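Local coordinates for protein putative aldolase (Bacteroides vulgatus ATCC 8482, PDB 3DXI) that is of unknown function but, as a putative aldolase with an HMGL-like region, folds as a TIM barrel of eight parallel strands, at residues L31-L36 and G252-T257; D7-D12 and T256-L261. One frame throughout, in Å; residues are numbered along the deposited sequence.

Overall arrangement
Both contacts use helix 248-265, which follows the last barrel strand, 214-217, in the chain and here packs against elements from the start of the chain. Contact 1 joins it to the end of helix 23-34, and contact 2 to the short helix 9-13 just past strand 4-7. Their centres are about 10 Å apart, with contact 1 about 19 Å from the centre of the chain and contact 2 about 13 Å. They share Thr256 and Thr257, and they also meet directly, where Met33 SE of contact 1 packs on Asp7 CG of contact 2 at 4.1 Å. Ile219, in the loop after strand 214-217, touches Met33 and Ile254 as well as Asp7.

Contact 1: residues L31-L36 and G252-T257; sequences LAMNEL and GNIITT
Ile254 is the one residue of 252-257 that reaches across to 31-36, and it meets Ala32, Met33 and Leu36 by purely apolar packing. The closest approach is to Ala32, whose CB lies 3.8 Å from Ile254 CB; CG1 and CD1 of the same isoleucine close on that methyl too. With CG1 anti to its backbone N (chi1 -168°) and a bend at chi2, Ile254 sets CB, CG1 and CD1 all alongside the Ala32 methyl. The other two partners touch separate branches. Met33, a selenomethionine, bends at chi2 and chi3 and crosses the isoleucine side chain at about a right angle, bringing its CE within 4.1 Å of Ile254 CG1. Leu36 CD1 is more distant, 4.4 Å from Ile254 CG2.

In the TIM barrel this is helix-to-helix packing across the place where the ends of the fold meet: helix 23-34 sits in the chain between the first two strands, while helix 248-265 comes after the eighth. Val250, one turn before Ile254, extends the patch onto Ala32, Glu35 and Leu36, and Ile219 packs on both Met33 and Ile254.

Among the backbone bonds, Glu35 N donates to Ala32 O at 2.9 Å. Met33 O takes a hydrogen bond from Lys74 NZ, and Ile255 packs on Leu271 of the second subunit.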
loop_
_atom_site.group_PDB
_atom_site.type_symbol
_atom_site.label_atom_id
_atom_site.label_comp_id
_atom_site.label_asym_id
_atom_site.label_seq_id
_atom_site.Cartn_x
_atom_site.Cartn_y
_atom_site.Cartn_z
ATOM N N LEU A 31 -0.407 25.306 -10.072
ATOM C CA LEU A 31 0.730 25.990 -9.459
ATOM C C LEU A 31 1.592 25.064 -8.600
ATOM O O LEU A 31 2.813 25.217 -8.544
ATOM C CB LEU A 31 0.252 27.190 -8.637
ATOM C CG LEU A 31 -0.375 28.298 -9.492
ATOM C CD1 LEU A 31 -0.954 29.383 -8.598
ATOM C CD2 LEU A 31 0.673 28.874 -10.435
ATOM N N ALA A 32 0.961 24.104 -7.930
ATOM C CA ALA A 32 1.709 23.159 -7.109
ATOM C C ALA A 32 2.574 22.295 -8.023
ATOM O O ALA A 32 3.723 22.006 -7.709
ATOM C CB ALA A 32 0.755 22.274 -6.315
HETATM N N MSE A 33 2.013 21.886 -9.156
HETATM C CA MSE A 33 2.746 21.058 -10.101
HETATM C C MSE A 33 3.987 21.789 -10.621
HETATM O O MSE A 33 4.976 21.157 -10.986
HETATM C CB MSE A 33 1.843 20.658 -11.269
HETATM C CG MSE A 33 0.662 19.774 -10.880
HETATM SE SE MSE A 33 1.163 18.119 -9.971
HETATM C CE MSE A 33 0.627 18.614 -8.174
ATOM N N ASN A 34 3.933 23.119 -10.659
ATOM C CA ASN A 34 5.081 23.900 -11.113
ATOM C C ASN A 34 6.248 23.717 -10.140
ATOM O O ASN A 34 7.409 23.743 -10.545
ATOM C CB ASN A 34 4.758 25.400 -11.179
ATOM C CG ASN A 34 4.015 25.794 -12.443
ATOM O OD1 ASN A 34 3.886 25.003 -13.377
ATOM N ND2 ASN A 34 3.536 27.035 -12.484
ATOM N N GLU A 35 5.938 23.533 -8.859
ATOM C CA GLU A 35 6.982 23.391 -7.848
ATOM C C GLU A 35 7.263 21.973 -7.378
ATOM O O GLU A 35 7.922 21.776 -6.356
ATOM C CB GLU A 35 6.664 24.271 -6.637
ATOM C CG GLU A 35 6.586 25.751 -6.967
ATOM C CD GLU A 35 6.574 26.630 -5.732
ATOM O OE1 GLU A 35 7.636 26.754 -5.083
ATOM O OE2 GLU A 35 5.503 27.190 -5.410
ATOM N N LEU A 36 6.755 20.988 -8.111
ATOM C CA LEU A 36 6.991 19.588 -7.774
ATOM C C LEU A 36 7.747 18.969 -8.946
ATOM O O LEU A 36 7.599 19.412 -10.086
ATOM C CB LEU A 36 5.659 18.854 -7.538
ATOM C CG LEU A 36 4.857 19.244 -6.284
ATOM C CD1 LEU A 36 3.502 18.542 -6.273
ATOM C CD2 LEU A 36 5.641 18.869 -5.044
ATOM N N GLY A 252 2.496 18.862 0.741
ATOM C CA GLY A 252 1.511 18.817 1.806
ATOM C C GLY A 252 0.331 19.733 1.526
ATOM O O GLY A 252 -0.818 19.384 1.807
ATOM N N ASN A 253 0.602 20.912 0.972
ATOM C CA ASN A 253 -0.472 21.847 0.670
ATOM C C ASN A 253 -1.395 21.354 -0.440
ATOM O O ASN A 253 -2.606 21.546 -0.366
ATOM C CB ASN A 253 0.082 23.223 0.295
ATOM C CG ASN A 253 0.778 23.911 1.458
ATOM O OD1 ASN A 253 0.474 23.642 2.623
ATOM N ND2 ASN A 253 1.708 24.809 1.148
ATOM N N ILE A 254 -0.836 20.720 -1.466
ATOM C CA ILE A 254 -1.675 20.245 -2.553
ATOM C C ILE A 254 -2.504 19.044 -2.089
ATOM O O ILE A 254 -3.610 18.820 -2.575
ATOM C CB ILE A 254 -0.839 19.908 -3.826
ATOM C CG1 ILE A 254 -1.779 19.710 -5.019
ATOM C CG2 ILE A 254 0.006 18.659 -3.611
ATOM C CD1 ILE A 254 -2.654 20.922 -5.322
ATOM N N ILE A 255 -1.976 18.283 -1.135
ATOM C CA ILE A 255 -2.716 17.150 -0.592
ATOM C C ILE A 255 -3.924 17.727 0.143
ATOM O O ILE A 255 -5.047 17.239 -0.002
ATOM C CB ILE A 255 -1.863 16.336 0.413
ATOM C CG1 ILE A 255 -0.821 15.499 -0.342
ATOM C CG2 ILE A 255 -2.770 15.460 1.278
ATOM C CD1 ILE A 255 0.146 14.769 0.565
ATOM N N THR A 256 -3.680 18.772 0.929
ATOM C CA THR A 256 -4.744 19.427 1.685
ATOM C C THR A 256 -5.830 19.967 0.758
ATOM O O THR A 256 -7.010 19.902 1.084
ATOM C CB THR A 256 -4.195 20.591 2.540
ATOM O OG1 THR A 256 -3.320 20.070 3.548
ATOM C CG2 THR A 256 -5.336 21.350 3.207
ATOM N N THR A 257 -5.427 20.493 -0.395
ATOM C CA THR A 257 -6.381 21.021 -1.359
ATOM C C THR A 257 -7.394 19.938 -1.750
ATOM O O THR A 257 -8.597 20.196 -1.825
ATOM C CB THR A 257 -5.668 21.520 -2.643
ATOM O OG1 THR A 257 -4.816 22.625 -2.323
ATOM C CG2 THR A 257 -6.687 21.982 -3.678
#

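Contact 2: residues D7-D12 and T256-L261; sequences DCTLRD and TTFTPL
Helix 9-13 starts just beyond the C-terminal end of strand 4-7, the first strand of the TIM barrel, and its opening residues Thr9 and Leu10 receive the ring of Phe258 from helix 248-265. Thr9 makes a CH-pi contact: its CG2 sits over one face of the ring, 4.1 Å from the centroid and 28° off the normal, nearest to Phe258 CE1 at 3.7 Å. Leu10 comes from another direction, its CD2 at the ring edge near the plane and 4.3 Å from Phe258 CZ. The two side chains therefore hold the far end of the ring at a face and at its rim. Ile25 of helix 23-34 also touches Phe258.

Behind the methyl, Thr9 is tied to the strand end. With CG2 anti to the backbone N, OG1 lies beside that N, and both can bond to the same oxygen of Asp7. Thr9 N donates to Asp7 OD1 at 3.0 Å, arriving from well above the carboxylate plane and closing an Asx turn. Thr9 OG1 donates to the syn lone pair of Asp7 OD1 at a short 2.5 Å. Tyr29 OH is a further partner of that oxygen, and Ile219 N hydrogen-bonds to Thr9 OG1.

Further along, Arg11 NH1 and Asp12 OD1 form a salt bridge of 2.7 Å, with Asp12 CG above one face of the guanidinium; Glu42 pairs with Arg11 NE.

Thr9 thus works in two directions: its N-H and hydroxyl both give to Asp7 OD1 while OG1 also takes Ile219 N, which should restrain the side-chain rotation and keep the methyl toward the phenyl face, where the attraction is dispersive and weakly polar.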
loop_
_atom_site.group_PDB
_atom_site.type_symbol
_atom_site.label_atom_id
_atom_site.label_comp_id
_atom_site.label_asym_id
_atom_site.label_seq_id
_atom_site.Cartn_x
_atom_site.Cartn_y
_atom_site.Cartn_z
ATOM N N ASP A 7 1.479 13.280 -13.749
ATOM C CA ASP A 7 0.364 13.294 -12.815
ATOM C C ASP A 7 -0.930 13.471 -13.598
ATOM O O ASP A 7 -1.046 14.374 -14.438
ATOM C CB ASP A 7 0.532 14.423 -11.800
ATOM C CG ASP A 7 -0.575 14.447 -10.772
ATOM O OD1 ASP A 7 -1.666 14.965 -11.079
ATOM O OD2 ASP A 7 -0.362 13.931 -9.658
ATOM N N CYS A 8 -1.892 12.591 -13.334
ATOM C CA CYS A 8 -3.178 12.642 -14.019
ATOM C C CYS A 8 -4.355 12.780 -13.060
ATOM O O CYS A 8 -5.437 12.260 -13.318
ATOM C CB CYS A 8 -3.359 11.397 -14.904
ATOM S SG CYS A 8 -3.078 9.798 -14.083
ATOM N N THR A 9 -4.143 13.510 -11.971
ATOM C CA THR A 9 -5.177 13.720 -10.961
ATOM C C THR A 9 -6.537 14.161 -11.516
ATOM O O THR A 9 -7.551 13.499 -11.286
ATOM C CB THR A 9 -4.715 14.767 -9.913
ATOM O OG1 THR A 9 -3.451 14.371 -9.361
ATOM C CG2 THR A 9 -5.733 14.883 -8.793
ATOM N N LEU A 10 -6.564 15.270 -12.248
ATOM C CA LEU A 10 -7.823 15.790 -12.795
ATOM C C LEU A 10 -8.523 14.885 -13.806
ATOM O O LEU A 10 -9.753 14.778 -13.804
ATOM C CB LEU A 10 -7.599 17.168 -13.429
ATOM C CG LEU A 10 -7.038 18.263 -12.515
ATOM C CD1 LEU A 10 -6.972 19.577 -13.279
ATOM C CD2 LEU A 10 -7.917 18.412 -11.276
ATOM N N ARG A 11 -7.742 14.243 -14.670
ATOM C CA ARG A 11 -8.293 13.364 -15.696
ATOM C C ARG A 11 -8.853 12.074 -15.108
ATOM O O ARG A 11 -9.960 11.648 -15.443
ATOM C CB ARG A 11 -7.207 13.031 -16.733
ATOM C CG ARG A 11 -7.693 12.247 -17.955
ATOM C CD ARG A 11 -7.801 10.749 -17.688
ATOM N NE ARG A 11 -6.495 10.112 -17.518
ATOM C CZ ARG A 11 -6.323 8.814 -17.287
ATOM N NH1 ARG A 11 -7.372 8.008 -17.196
ATOM N NH2 ARG A 11 -5.101 8.316 -17.156
ATOM N N ASP A 12 -8.080 11.463 -14.220
ATOM C CA ASP A 12 -8.460 10.208 -13.595
ATOM C C ASP A 12 -9.346 10.370 -12.365
ATOM O O ASP A 12 -10.143 9.487 -12.047
ATOM C CB ASP A 12 -7.192 9.440 -13.233
ATOM C CG ASP A 12 -7.226 8.006 -13.703
ATOM O OD1 ASP A 12 -8.021 7.686 -14.616
ATOM O OD2 ASP A 12 -6.444 7.200 -13.162
ATOM N N THR A 256 -3.680 18.772 0.929
ATOM C CA THR A 256 -4.744 19.427 1.685
ATOM C C THR A 256 -5.830 19.967 0.758
ATOM O O THR A 256 -7.010 19.902 1.084
ATOM C CB THR A 256 -4.195 20.591 2.540
ATOM O OG1 THR A 256 -3.320 20.070 3.548
ATOM C CG2 THR A 256 -5.336 21.350 3.207
ATOM N N THR A 257 -5.427 20.493 -0.395
ATOM C CA THR A 257 -6.381 21.021 -1.359
ATOM C C THR A 257 -7.394 19.938 -1.750
ATOM O O THR A 257 -8.597 20.196 -1.825
ATOM C CB THR A 257 -5.668 21.520 -2.643
ATOM O OG1 THR A 257 -4.816 22.625 -2.323
ATOM C CG2 THR A 257 -6.687 21.982 -3.678
ATOM N N PHE A 258 -6.898 18.720 -1.971
ATOM C CA PHE A 258 -7.737 17.599 -2.386
ATOM C C PHE A 258 -8.357 16.792 -1.252
ATOM O O PHE A 258 -9.096 15.835 -1.502
ATOM C CB PHE A 258 -6.921 16.671 -3.291
ATOM C CG PHE A 258 -6.748 17.194 -4.691
ATOM C CD1 PHE A 258 -7.736 16.986 -5.652
ATOM C CD2 PHE A 258 -5.621 17.931 -5.040
ATOM C CE1 PHE A 258 -7.604 17.504 -6.943
ATOM C CE2 PHE A 258 -5.477 18.456 -6.332
ATOM C CZ PHE A 258 -6.471 18.242 -7.283
ATOM N N THR A 259 -8.079 17.184 -0.008
ATOM C CA THR A 259 -8.599 16.463 1.146
ATOM C C THR A 259 -10.116 16.535 1.335
ATOM O O THR A 259 -10.728 15.557 1.764
ATOM C CB THR A 259 -7.839 16.887 2.424
ATOM O OG1 THR A 259 -6.503 16.368 2.353
ATOM C CG2 THR A 259 -8.513 16.347 3.683
ATOM N N PRO A 260 -10.747 17.686 1.042
ATOM C CA PRO A 260 -12.205 17.707 1.219
ATOM C C PRO A 260 -12.881 16.684 0.299
ATOM O O PRO A 260 -13.823 16.003 0.696
ATOM C CB PRO A 260 -12.573 19.147 0.865
ATOM C CG PRO A 260 -11.405 19.910 1.405
ATOM C CD PRO A 260 -10.217 19.060 0.953
ATOM N N LEU A 261 -12.394 16.572 -0.934
ATOM C CA LEU A 261 -12.958 15.609 -1.878
ATOM C C LEU A 261 -12.682 14.170 -1.442
ATOM O O LEU A 261 -13.529 13.289 -1.608
ATOM C CB LEU A 261 -12.398 15.854 -3.278
ATOM C CG LEU A 261 -12.996 17.081 -3.971
ATOM C CD1 LEU A 261 -12.167 17.432 -5.196
ATOM C CD2 LEU A 261 -14.448 16.799 -4.345
#